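Local coordinates for protein aclacinomycin oxidoreductase (AknOx) (Streptomyces galilaeus, PDB 2IPI) that oxidises the terminal sugar of aclacinomycins in two successive oxygen-dependent steps, converting aclacinomycin N to A and A to Y, with a bicovalently attached FAD, at residues Q80-R85 with A102-S107; H251-D256 with V333-Q338. All coordinates share one frame; numbering follows the deposited sequence.

Contact 1: Q80-R85 with A102-S107; sequences QRIAVR and AVIDMS. With FAD (flavin-adenine dinucleotide), chain F.
Strand 82-85, which borders the ribose and phosphate of FAD with Val84 and Arg85, pairs in parallel with 102-105. Their backbones are joined by five hydrogen bonds, from Ala102 N to Arg81 O at one end to Met106 N to Arg85 O at the other. Since Val84 N and O point away from the partner strand, Val84 O can accept from the ribose hydroxyl O2B of FAD at 2.8 Å. In this PCMH-type domain, strands 58-61 and 82-85 with helix 65-78 form a beta-alpha-beta crossover, and 102-105 lies between the two strands. The face of Ile82, Val84, Ala102 and Ile104 is apolar. Ile104 holds CG1 between its backbone N and carbonyl carbon (chi1 62°), and its CD1 packs tightly at 3.3 Å from both Ile82 CG2 and Val84 CG2. Ala102, small enough for Ala75 of helix 65-78 to touch it, has its CB 3.7 Å from Gln80 CB; flexible Met106 lays CG 3.5 Å from Val84 CG1, and Ile221 covers this end. On the other face, Arg85 passes Asp105 with its aliphatic part, CD being 3.8 Å from Asp105 OD1. The charges pair with others: Arg85 bridges to Asp96, and Asp105 OD1 to Arg46. Asp105 OD2 accepts both Ser107 N at 2.9 Å, forming an Asx turn, and Ser107 OG at 2.7 Å.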
ATOM      1  N   GLN A  80       3.832 -29.068   0.962  1.00 17.55           N
ATOM      2  CA  GLN A  80       4.604 -27.885   0.591  1.00 13.28           C
ATOM      3  C   GLN A  80       3.926 -26.642   1.127  1.00 13.75           C
ATOM      4  O   GLN A  80       2.769 -26.387   0.779  1.00 11.46           O
ATOM      5  CB  GLN A  80       4.724 -27.910  -0.928  1.00 10.39           C
ATOM      6  CG  GLN A  80       5.758 -28.958  -1.371  1.00 12.17           C
ATOM      7  CD  GLN A  80       5.663 -29.253  -2.855  1.00 13.12           C
ATOM      8  OE1 GLN A  80       4.734 -28.776  -3.512  1.00 14.80           O
ATOM      9  NE2 GLN A  80       6.619 -30.024  -3.352  1.00 18.00           N
ATOM     10  N   ARG A  81       4.619 -25.887   1.981  1.00 13.86           N
ATOM     11  CA  ARG A  81       4.016 -24.669   2.516  1.00 13.05           C
ATOM     12  C   ARG A  81       3.832 -23.652   1.393  1.00 11.80           C
ATOM     13  O   ARG A  81       4.802 -23.339   0.704  1.00 15.51           O
ATOM     14  CB  ARG A  81       4.859 -24.036   3.626  1.00 15.08           C
ATOM     15  CG  ARG A  81       4.327 -22.660   4.020  1.00 14.87           C
ATOM     16  CD  ARG A  81       5.405 -21.834   4.694  1.00 18.44           C
ATOM     17  NE  ARG A  81       4.910 -20.699   5.467  1.00 18.41           N
ATOM     18  CZ  ARG A  81       5.574 -20.167   6.494  1.00 21.23           C
ATOM     19  NH1 ARG A  81       6.741 -20.656   6.869  1.00 28.02           N
ATOM     20  NH2 ARG A  81       5.078 -19.138   7.157  1.00 22.55           N
ATOM     21  N   ILE A  82       2.607 -23.164   1.239  1.00 10.32           N
ATOM     22  CA  ILE A  82       2.254 -22.391   0.043  1.00 10.68           C
ATOM     23  C   ILE A  82       2.483 -20.896   0.174  1.00 10.28           C
ATOM     24  O   ILE A  82       2.261 -20.369   1.269  1.00  9.94           O
ATOM     25  CB  ILE A  82       0.762 -22.653  -0.272  1.00  8.59           C
ATOM     26  CG1 ILE A  82       0.490 -24.069  -0.786  1.00  8.00           C
ATOM     27  CG2 ILE A  82       0.196 -21.646  -1.243  1.00 16.47           C
ATOM     28  CD1 ILE A  82      -0.982 -24.411  -0.845  1.00  8.29           C
ATOM     29  N   ALA A  83       2.855 -20.231  -0.932  1.00  6.85           N
ATOM     30  CA  ALA A  83       2.875 -18.772  -0.941  1.00  5.84           C
ATOM     31  C   ALA A  83       2.419 -18.262  -2.327  1.00  6.99           C
ATOM     32  O   ALA A  83       2.759 -18.961  -3.270  1.00  7.54           O
ATOM     33  CB  ALA A  83       4.238 -18.204  -0.606  1.00 11.53           C
ATOM     34  N   VAL A  84       1.706 -17.143  -2.350  1.00  9.55           N
ATOM     35  CA  VAL A  84       1.290 -16.578  -3.634  1.00 11.03           C
ATOM     36  C   VAL A  84       2.061 -15.299  -3.960  1.00  9.13           C
ATOM     37  O   VAL A  84       2.168 -14.422  -3.114  1.00 12.01           O
ATOM     38  CB  VAL A  84      -0.196 -16.207  -3.690  1.00 12.87           C
ATOM     39  CG1 VAL A  84      -0.624 -16.046  -5.146  1.00 11.90           C
ATOM     40  CG2 VAL A  84      -1.010 -17.231  -2.935  1.00 20.72           C
ATOM     41  N   ARG A  85       2.523 -15.264  -5.205  1.00 10.42           N
ATOM     42  CA  ARG A  85       3.125 -14.058  -5.749  1.00 14.09           C
ATOM     43  C   ARG A  85       2.237 -13.540  -6.879  1.00 13.01           C
ATOM     44  O   ARG A  85       1.914 -14.304  -7.784  1.00 12.79           O
ATOM     45  CB  ARG A  85       4.538 -14.366  -6.237  1.00 13.80           C
ATOM     46  CG  ARG A  85       5.090 -13.372  -7.252  1.00 18.24           C
ATOM     47  CD  ARG A  85       6.608 -13.389  -7.344  1.00 21.52           C
ATOM     48  NE  ARG A  85       7.233 -13.014  -6.094  1.00 24.59           N
ATOM     49  CZ  ARG A  85       8.239 -13.549  -5.443  1.00 19.39           C
ATOM     50  NH1 ARG A  85       8.907 -14.605  -5.878  1.00 26.25           N
ATOM     51  NH2 ARG A  85       8.612 -12.991  -4.296  1.00 23.15           N
ATOM     52  N   ALA A 102       6.146 -24.179  -1.794  1.00  9.63           N
ATOM     53  CA  ALA A 102       5.298 -24.006  -2.958  1.00 10.19           C
ATOM     54  C   ALA A 102       5.016 -22.550  -3.284  1.00  5.24           C
ATOM     55  O   ALA A 102       4.445 -21.813  -2.457  1.00  8.50           O
ATOM     56  CB  ALA A 102       4.003 -24.757  -2.658  1.00  8.25           C
ATOM     57  N   VAL A 103       5.341 -22.077  -4.490  1.00  7.61           N
ATOM     58  CA  VAL A 103       4.963 -20.685  -4.788  1.00  7.87           C
ATOM     59  C   VAL A 103       4.062 -20.624  -6.013  1.00  2.91           C
ATOM     60  O   VAL A 103       4.392 -21.092  -7.106  1.00  8.50           O
ATOM     61  CB  VAL A 103       6.198 -19.785  -4.998  1.00  9.16           C
ATOM     62  CG1 VAL A 103       7.340 -20.623  -5.531  1.00 20.62           C
ATOM     63  CG2 VAL A 103       5.915 -18.612  -5.924  1.00 11.44           C
ATOM     64  N   ILE A 104       2.885 -20.067  -5.818  1.00  5.36           N
ATOM     65  CA  ILE A 104       1.961 -19.964  -6.961  1.00  9.94           C
ATOM     66  C   ILE A 104       2.026 -18.534  -7.487  1.00  7.10           C
ATOM     67  O   ILE A 104       1.690 -17.594  -6.769  1.00  9.81           O
ATOM     68  CB  ILE A 104       0.535 -20.370  -6.583  1.00 16.17           C
ATOM     69  CG1 ILE A 104      -0.151 -19.522  -5.521  1.00 23.99           C
ATOM     70  CG2 ILE A 104       0.521 -21.834  -6.113  1.00 16.48           C
ATOM     71  CD1 ILE A 104       0.056 -20.107  -4.138  1.00 38.10           C
ATOM     72  N   ASP A 105       2.486 -18.428  -8.712  1.00 12.60           N
ATOM     73  CA  ASP A 105       2.737 -17.186  -9.419  1.00 11.47           C
ATOM     74  C   ASP A 105       1.622 -16.889 -10.426  1.00 12.70           C
ATOM     75  O   ASP A 105       1.335 -17.698 -11.315  1.00 13.28           O
ATOM     76  CB  ASP A 105       4.067 -17.251 -10.171  1.00 10.59           C
ATOM     77  CG  ASP A 105       4.512 -15.856 -10.605  1.00 12.65           C
ATOM     78  OD1 ASP A 105       5.671 -15.504 -10.330  1.00 12.66           O
ATOM     79  OD2 ASP A 105       3.712 -15.114 -11.203  1.00 13.50           O
ATOM     80  N   MET A 106       0.988 -15.744 -10.234  1.00 12.60           N
ATOM     81  CA  MET A 106      -0.236 -15.388 -10.942  1.00 12.63           C
ATOM     82  C   MET A 106       0.024 -14.398 -12.074  1.00 13.75           C
ATOM     83  O   MET A 106      -0.931 -13.880 -12.643  1.00  8.22           O
ATOM     84  CB  MET A 106      -1.244 -14.771  -9.968  1.00 11.83           C
ATOM     85  CG  MET A 106      -1.171 -15.392  -8.569  1.00 16.18           C
ATOM     86  SD  MET A 106      -2.509 -16.580  -8.338  1.00 29.24           S
ATOM     87  CE  MET A 106      -1.590 -18.091  -8.110  1.00 36.69           C
ATOM     88  N   SER A 107       1.283 -14.144 -12.343  1.00 12.90           N
ATOM     89  CA  SER A 107       1.702 -13.065 -13.241  1.00 14.21           C
ATOM     90  C   SER A 107       1.241 -13.265 -14.676  1.00 16.90           C
ATOM     91  O   SER A 107       1.251 -12.306 -15.458  1.00 12.38           O
ATOM     92  CB  SER A 107       3.226 -12.950 -13.194  1.00 15.77           C
ATOM     93  OG  SER A 107       3.819 -14.114 -13.753  1.00 13.51           O
TER
HETATM   94  PA  FAD F 801       3.268  -9.664  -3.668  1.00 11.55           P
HETATM   95  O1A FAD F 801       4.522  -9.868  -3.058  1.00 11.21           O
HETATM   96  O2A FAD F 801       3.046 -10.607  -4.764  1.00  7.64           O
HETATM   97  O5B FAD F 801       2.102  -9.760  -2.617  1.00 10.01           O
HETATM   98  C5B FAD F 801       2.127  -9.093  -1.420  1.00 14.06           C
HETATM   99  C4B FAD F 801       1.268  -9.822  -0.390  1.00 16.68           C
HETATM  100  O4B FAD F 801       0.046 -10.173  -0.979  1.00 14.10           O
HETATM  101  C3B FAD F 801       1.901 -11.164   0.018  1.00 14.70           C
HETATM  102  O3B FAD F 801       1.496 -11.531   1.287  1.00  8.81           O
HETATM  103  C2B FAD F 801       1.307 -12.143  -0.979  1.00 12.35           C
HETATM  104  O2B FAD F 801       1.297 -13.485  -0.572  1.00 12.54           O
HETATM  105  C1B FAD F 801      -0.073 -11.543  -1.132  1.00 14.94           C
HETATM  106  N9A FAD F 801      -0.758 -11.937  -2.380  1.00 15.63           N
HETATM  107  C8A FAD F 801      -0.286 -11.824  -3.628  1.00 15.48           C
HETATM  108  N7A FAD F 801      -1.183 -12.261  -4.500  1.00 16.20           N
HETATM  109  C5A FAD F 801      -2.235 -12.684  -3.799  1.00 15.46           C
HETATM  110  C6A FAD F 801      -3.456 -13.232  -4.170  1.00 17.19           C
HETATM  111  N6A FAD F 801      -3.726 -13.339  -5.414  1.00 17.31           N
HETATM  112  N1A FAD F 801      -4.340 -13.548  -3.238  1.00 11.54           N
HETATM  113  C2A FAD F 801      -4.047 -13.316  -1.980  1.00 13.98           C
HETATM  114  N3A FAD F 801      -2.904 -12.783  -1.590  1.00 13.08           N
HETATM  115  C4A FAD F 801      -1.999 -12.483  -2.472  1.00 14.49           C
HETATM  116  N1  FAD F 801       0.895   0.652  -1.534  1.00  9.87           N
HETATM  117  C2  FAD F 801      -0.088   1.609  -1.439  1.00 10.62           C
HETATM  118  O2  FAD F 801      -1.034   1.489  -0.789  1.00 10.03           O
HETATM  119  N3  FAD F 801       0.070   2.762  -2.158  1.00 16.41           N
HETATM  120  C4  FAD F 801       1.170   2.983  -2.967  1.00 15.80           C
HETATM  121  O4  FAD F 801       1.209   3.970  -3.645  1.00 12.33           O
HETATM  122  C4X FAD F 801       2.152   1.995  -3.068  1.00 13.96           C
HETATM  123  N5  FAD F 801       3.272   2.166  -3.827  1.00 11.27           N
HETATM  124  C5X FAD F 801       4.192   1.181  -3.979  1.00 16.55           C
HETATM  125  C6  FAD F 801       5.281   1.348  -4.837  1.00 17.34           C
HETATM  126  C7  FAD F 801       6.223   0.366  -4.930  1.00 15.81           C
HETATM  127  C7M FAD F 801       7.297   0.564  -5.949  1.00 19.65           C
HETATM  128  C8  FAD F 801       6.063  -0.848  -4.254  1.00 11.78           C
HETATM  129  C8M FAD F 801       6.940  -2.025  -4.616  1.00 12.90           C
HETATM  130  C9  FAD F 801       4.966  -0.981  -3.434  1.00 12.54           C
HETATM  131  C9A FAD F 801       4.037   0.012  -3.246  1.00 16.42           C
HETATM  132  N10 FAD F 801       2.959  -0.147  -2.397  1.00 15.52           N
HETATM  133  C10 FAD F 801       1.997   0.817  -2.342  1.00 14.43           C
HETATM  134  C1' FAD F 801       3.026  -1.060  -1.216  1.00 12.76           C
HETATM  135  C2' FAD F 801       2.555  -2.496  -1.454  1.00 16.61           C
HETATM  136  O2' FAD F 801       3.518  -3.495  -1.536  1.00 13.13           O
HETATM  137  C3' FAD F 801       1.608  -2.653  -2.620  1.00 20.06           C
HETATM  138  O3' FAD F 801       0.497  -1.819  -2.505  1.00 16.21           O
HETATM  139  C4' FAD F 801       1.346  -4.189  -2.690  1.00 24.00           C
HETATM  140  O4' FAD F 801       1.559  -4.878  -1.525  1.00 21.15           O
HETATM  141  C5' FAD F 801       2.039  -5.016  -3.746  1.00 18.92           C
HETATM  142  O5' FAD F 801       1.490  -6.290  -3.802  1.00 15.33           O
HETATM  143  P   FAD F 801       2.129  -7.274  -4.833  1.00 10.80           P
HETATM  144  O1P FAD F 801       1.139  -8.092  -5.433  1.00  8.88           O
HETATM  145  O2P FAD F 801       2.854  -6.511  -5.753  1.00 17.11           O
HETATM  146  O3P FAD F 801       3.223  -8.131  -4.077  1.00  9.43           O

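Contact 2: H251-D256 with V333-Q338; sequences HIVTWD and VEPAVQ
Ile252-Thr254 and Ala336-Gln338 pair in antiparallel fashion, with Ile252-Gln338 and Thr254-Ala336 as hydrogen-bonded pairs and Val253-Val337 as the non-hydrogen-bonded pair between them; the axes of 251-256 and 336-338 approach to 4.6 Å. This is the margin of the seven-stranded antiparallel sheet, where 336-342 is one of the two outermost strands within the chain and 248-256 is flanked by 302-310. Ile252 and Gln338 lie side by side on one face, and the beta-branched CG2 of Ile252 comes within 3.3 Å of Gln338 CB. The amide end of Gln338 suits an exposed edge strand; a water near it donates to Ile252 O at 2.9 Å. On the other face, helix 316-327 packs against His251, Val253 and Trp255, and His251 NE2 is hydrogen-bonded to Glu317 OE2. Pro335, just before the edge strand, offers a compact ring with no N-H to satisfy. Its CB makes a CH-pi contact over the five-membered ring of Trp255, 3.5 Å from the centroid and 23° off the normal. Val253 CG1, anti to its backbone N (chi1 -170°), lies over the same face of the indole toward the rim and touches Pro335 CB tightly at 3.3 Å. Val333 CG2 meets the indole at its edge, 3.3 Å from Trp255 CD1. Indole NE1, 3.3 Å from Pro335 CB, is buried with no hydrogen-bonding partner in the model.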
ATOM      1  N   HIS A 251       3.448  20.523  -9.217  1.00 18.63           N
ATOM      2  CA  HIS A 251       4.505  21.384  -8.714  1.00 18.22           C
ATOM      3  C   HIS A 251       5.469  20.524  -7.885  1.00 18.05           C
ATOM      4  O   HIS A 251       5.038  19.873  -6.933  1.00 20.24           O
ATOM      5  CB  HIS A 251       4.057  22.521  -7.801  1.00 16.91           C
ATOM      6  CG  HIS A 251       3.091  23.505  -8.372  1.00 15.53           C
ATOM      7  ND1 HIS A 251       2.745  24.668  -7.732  1.00 17.39           N
ATOM      8  CD2 HIS A 251       2.392  23.492  -9.526  1.00 15.40           C
ATOM      9  CE1 HIS A 251       1.864  25.332  -8.468  1.00 18.41           C
ATOM     10  NE2 HIS A 251       1.639  24.636  -9.573  1.00 17.32           N
ATOM     11  N   ILE A 252       6.742  20.525  -8.246  1.00 19.03           N
ATOM     12  CA  ILE A 252       7.790  20.006  -7.376  1.00 17.97           C
ATOM     13  C   ILE A 252       8.558  21.185  -6.771  1.00 19.76           C
ATOM     14  O   ILE A 252       9.150  21.978  -7.505  1.00 21.43           O
ATOM     15  CB  ILE A 252       8.741  19.045  -8.106  1.00 19.44           C
ATOM     16  CG1 ILE A 252      10.028  18.754  -7.334  1.00 17.50           C
ATOM     17  CG2 ILE A 252       9.046  19.535  -9.513  1.00 33.18           C
ATOM     18  CD1 ILE A 252      11.292  18.704  -8.160  1.00 26.54           C
ATOM     19  N   VAL A 253       8.482  21.269  -5.459  1.00 19.37           N
ATOM     20  CA  VAL A 253       9.080  22.270  -4.598  1.00 17.64           C
ATOM     21  C   VAL A 253      10.280  21.663  -3.875  1.00 20.84           C
ATOM     22  O   VAL A 253      10.138  20.646  -3.186  1.00 20.19           O
ATOM     23  CB  VAL A 253       8.049  22.765  -3.566  1.00 16.67           C
ATOM     24  CG1 VAL A 253       8.544  23.978  -2.791  1.00 16.77           C
ATOM     25  CG2 VAL A 253       6.725  23.090  -4.250  1.00 18.09           C
ATOM     26  N   THR A 254      11.469  22.242  -4.008  1.00 20.81           N
ATOM     27  CA  THR A 254      12.658  21.668  -3.387  1.00 20.95           C
ATOM     28  C   THR A 254      13.425  22.680  -2.544  1.00 22.51           C
ATOM     29  O   THR A 254      13.583  23.844  -2.937  1.00 19.59           O
ATOM     30  CB  THR A 254      13.623  21.105  -4.449  1.00 25.67           C
ATOM     31  OG1 THR A 254      13.421  19.695  -4.599  1.00 33.69           O
ATOM     32  CG2 THR A 254      15.060  21.304  -3.985  1.00 37.80           C
ATOM     33  N   TRP A 255      13.901  22.236  -1.385  1.00 20.66           N
ATOM     34  CA  TRP A 255      14.650  23.069  -0.456  1.00 18.16           C
ATOM     35  C   TRP A 255      16.030  22.464  -0.202  1.00 21.59           C
ATOM     36  O   TRP A 255      16.107  21.326   0.283  1.00 23.58           O
ATOM     37  CB  TRP A 255      13.913  23.220   0.858  1.00 15.77           C
ATOM     38  CG  TRP A 255      12.639  23.991   0.914  1.00 14.32           C
ATOM     39  CD1 TRP A 255      12.489  25.325   1.143  1.00 15.56           C
ATOM     40  CD2 TRP A 255      11.310  23.474   0.745  1.00 14.87           C
ATOM     41  NE1 TRP A 255      11.160  25.681   1.124  1.00 15.88           N
ATOM     42  CE2 TRP A 255      10.413  24.550   0.879  1.00 13.51           C
ATOM     43  CE3 TRP A 255      10.789  22.201   0.489  1.00 14.91           C
ATOM     44  CZ2 TRP A 255       9.038  24.407   0.768  1.00 14.37           C
ATOM     45  CZ3 TRP A 255       9.416  22.068   0.380  1.00 13.61           C
ATOM     46  CH2 TRP A 255       8.541  23.149   0.516  1.00 13.30           C
ATOM     47  N   ASP A 256      17.100  23.189  -0.528  1.00 21.18           N
ATOM     48  CA  ASP A 256      18.445  22.612  -0.438  1.00 20.77           C
ATOM     49  C   ASP A 256      18.855  22.397   1.017  1.00 15.80           C
ATOM     50  O   ASP A 256      18.459  23.175   1.879  1.00 16.30           O
ATOM     51  CB  ASP A 256      19.494  23.465  -1.161  1.00 26.53           C
ATOM     52  CG  ASP A 256      19.333  23.541  -2.667  1.00 29.82           C
ATOM     53  OD1 ASP A 256      18.324  24.156  -3.088  1.00 33.63           O
ATOM     54  OD2 ASP A 256      20.159  23.023  -3.447  1.00 32.73           O
ATOM     55  N   VAL A 333      13.944  30.048   4.299  1.00 34.75           N
ATOM     56  CA  VAL A 333      14.508  29.805   2.967  1.00 33.41           C
ATOM     57  C   VAL A 333      13.428  29.711   1.900  1.00 33.05           C
ATOM     58  O   VAL A 333      12.314  29.242   2.136  1.00 35.58           O
ATOM     59  CB  VAL A 333      15.392  28.546   2.932  1.00 34.12           C
ATOM     60  CG1 VAL A 333      15.615  28.009   4.337  1.00 30.95           C
ATOM     61  CG2 VAL A 333      14.776  27.498   2.020  1.00 35.45           C
ATOM     62  N   GLU A 334      13.773  30.173   0.692  1.00 31.82           N
ATOM     63  CA  GLU A 334      12.799  30.157  -0.391  1.00 30.51           C
ATOM     64  C   GLU A 334      13.068  29.040  -1.401  1.00 26.58           C
ATOM     65  O   GLU A 334      14.171  28.906  -1.921  1.00 23.56           O
ATOM     66  CB  GLU A 334      12.762  31.509  -1.106  1.00 34.50           C
ATOM     67  CG  GLU A 334      12.196  31.413  -2.512  1.00 35.37           C
ATOM     68  CD  GLU A 334      10.757  31.885  -2.650  1.00 37.38           C
ATOM     69  OE1 GLU A 334      10.429  32.447  -3.715  1.00 43.05           O
ATOM     70  OE2 GLU A 334       9.988  31.692  -1.681  1.00 36.81           O
ATOM     71  N   PRO A 335      12.041  28.224  -1.629  1.00 22.79           N
ATOM     72  CA  PRO A 335      12.207  27.015  -2.425  1.00 19.04           C
ATOM     73  C   PRO A 335      12.231  27.275  -3.927  1.00 20.47           C
ATOM     74  O   PRO A 335      11.837  28.354  -4.365  1.00 23.96           O
ATOM     75  CB  PRO A 335      10.934  26.216  -2.087  1.00 18.58           C
ATOM     76  CG  PRO A 335       9.921  27.277  -1.809  1.00 20.63           C
ATOM     77  CD  PRO A 335      10.668  28.397  -1.131  1.00 23.42           C
ATOM     78  N   ALA A 336      12.668  26.250  -4.655  1.00 19.47           N
ATOM     79  CA  ALA A 336      12.492  26.178  -6.096  1.00 19.26           C
ATOM     80  C   ALA A 336      11.134  25.546  -6.411  1.00 24.25           C
ATOM     81  O   ALA A 336      10.573  24.764  -5.638  1.00 16.92           O
ATOM     82  CB  ALA A 336      13.619  25.413  -6.763  1.00 18.05           C
ATOM     83  N   VAL A 337      10.601  25.914  -7.572  1.00 25.28           N
ATOM     84  CA  VAL A 337       9.304  25.389  -7.983  1.00 24.18           C
ATOM     85  C   VAL A 337       9.335  24.970  -9.443  1.00 24.11           C
ATOM     86  O   VAL A 337       9.612  25.795 -10.312  1.00 35.50           O
ATOM     87  CB  VAL A 337       8.159  26.406  -7.803  1.00 21.20           C
ATOM     88  CG1 VAL A 337       6.825  25.682  -7.986  1.00 15.24           C
ATOM     89  CG2 VAL A 337       8.236  27.101  -6.459  1.00 15.31           C
ATOM     90  N   GLN A 338       9.058  23.705  -9.718  1.00 22.48           N
ATOM     91  CA  GLN A 338       8.904  23.244 -11.094  1.00 25.62           C
ATOM     92  C   GLN A 338       7.447  22.861 -11.328  1.00 25.99           C
ATOM     93  O   GLN A 338       6.860  22.103 -10.565  1.00 16.56           O
ATOM     94  CB  GLN A 338       9.879  22.103 -11.401  1.00 28.70           C
ATOM     95  CG  GLN A 338      11.306  22.641 -11.437  1.00 34.23           C
ATOM     96  CD  GLN A 338      12.345  21.762 -10.770  1.00 36.82           C
ATOM     97  OE1 GLN A 338      13.103  21.044 -11.426  1.00 34.45           O
ATOM     98  NE2 GLN A 338      12.412  21.795  -9.447  1.00 33.95           N
TER
HETATM   99  O   HOH W   1      11.985  22.662  -7.154  1.00 15.96           O

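How the contacts relate
From the N terminus the chain first passes through the FAD-binding domain, where contact 1 closes a short excursion of 16 residues without helix or strand that carries His89, one of the two covalent attachments of the flavin. Contact 2 opens much later and closes a longer one of 76 residues, comprising helix 262-278, strands 290-296 and 302-310 and helix 316-327. The two are in series, neither nested nor crossing. They lie on opposite sides of the chain's centre, and the nearest atoms of contact 1 and contact 2 are about 32 Å apart. Contact 1 joins neighbouring strands of the small mixed sheet; contact 2 attaches the edge strand of the seven-stranded sheet, whose strand 391-398 carries the catalytic Tyr397.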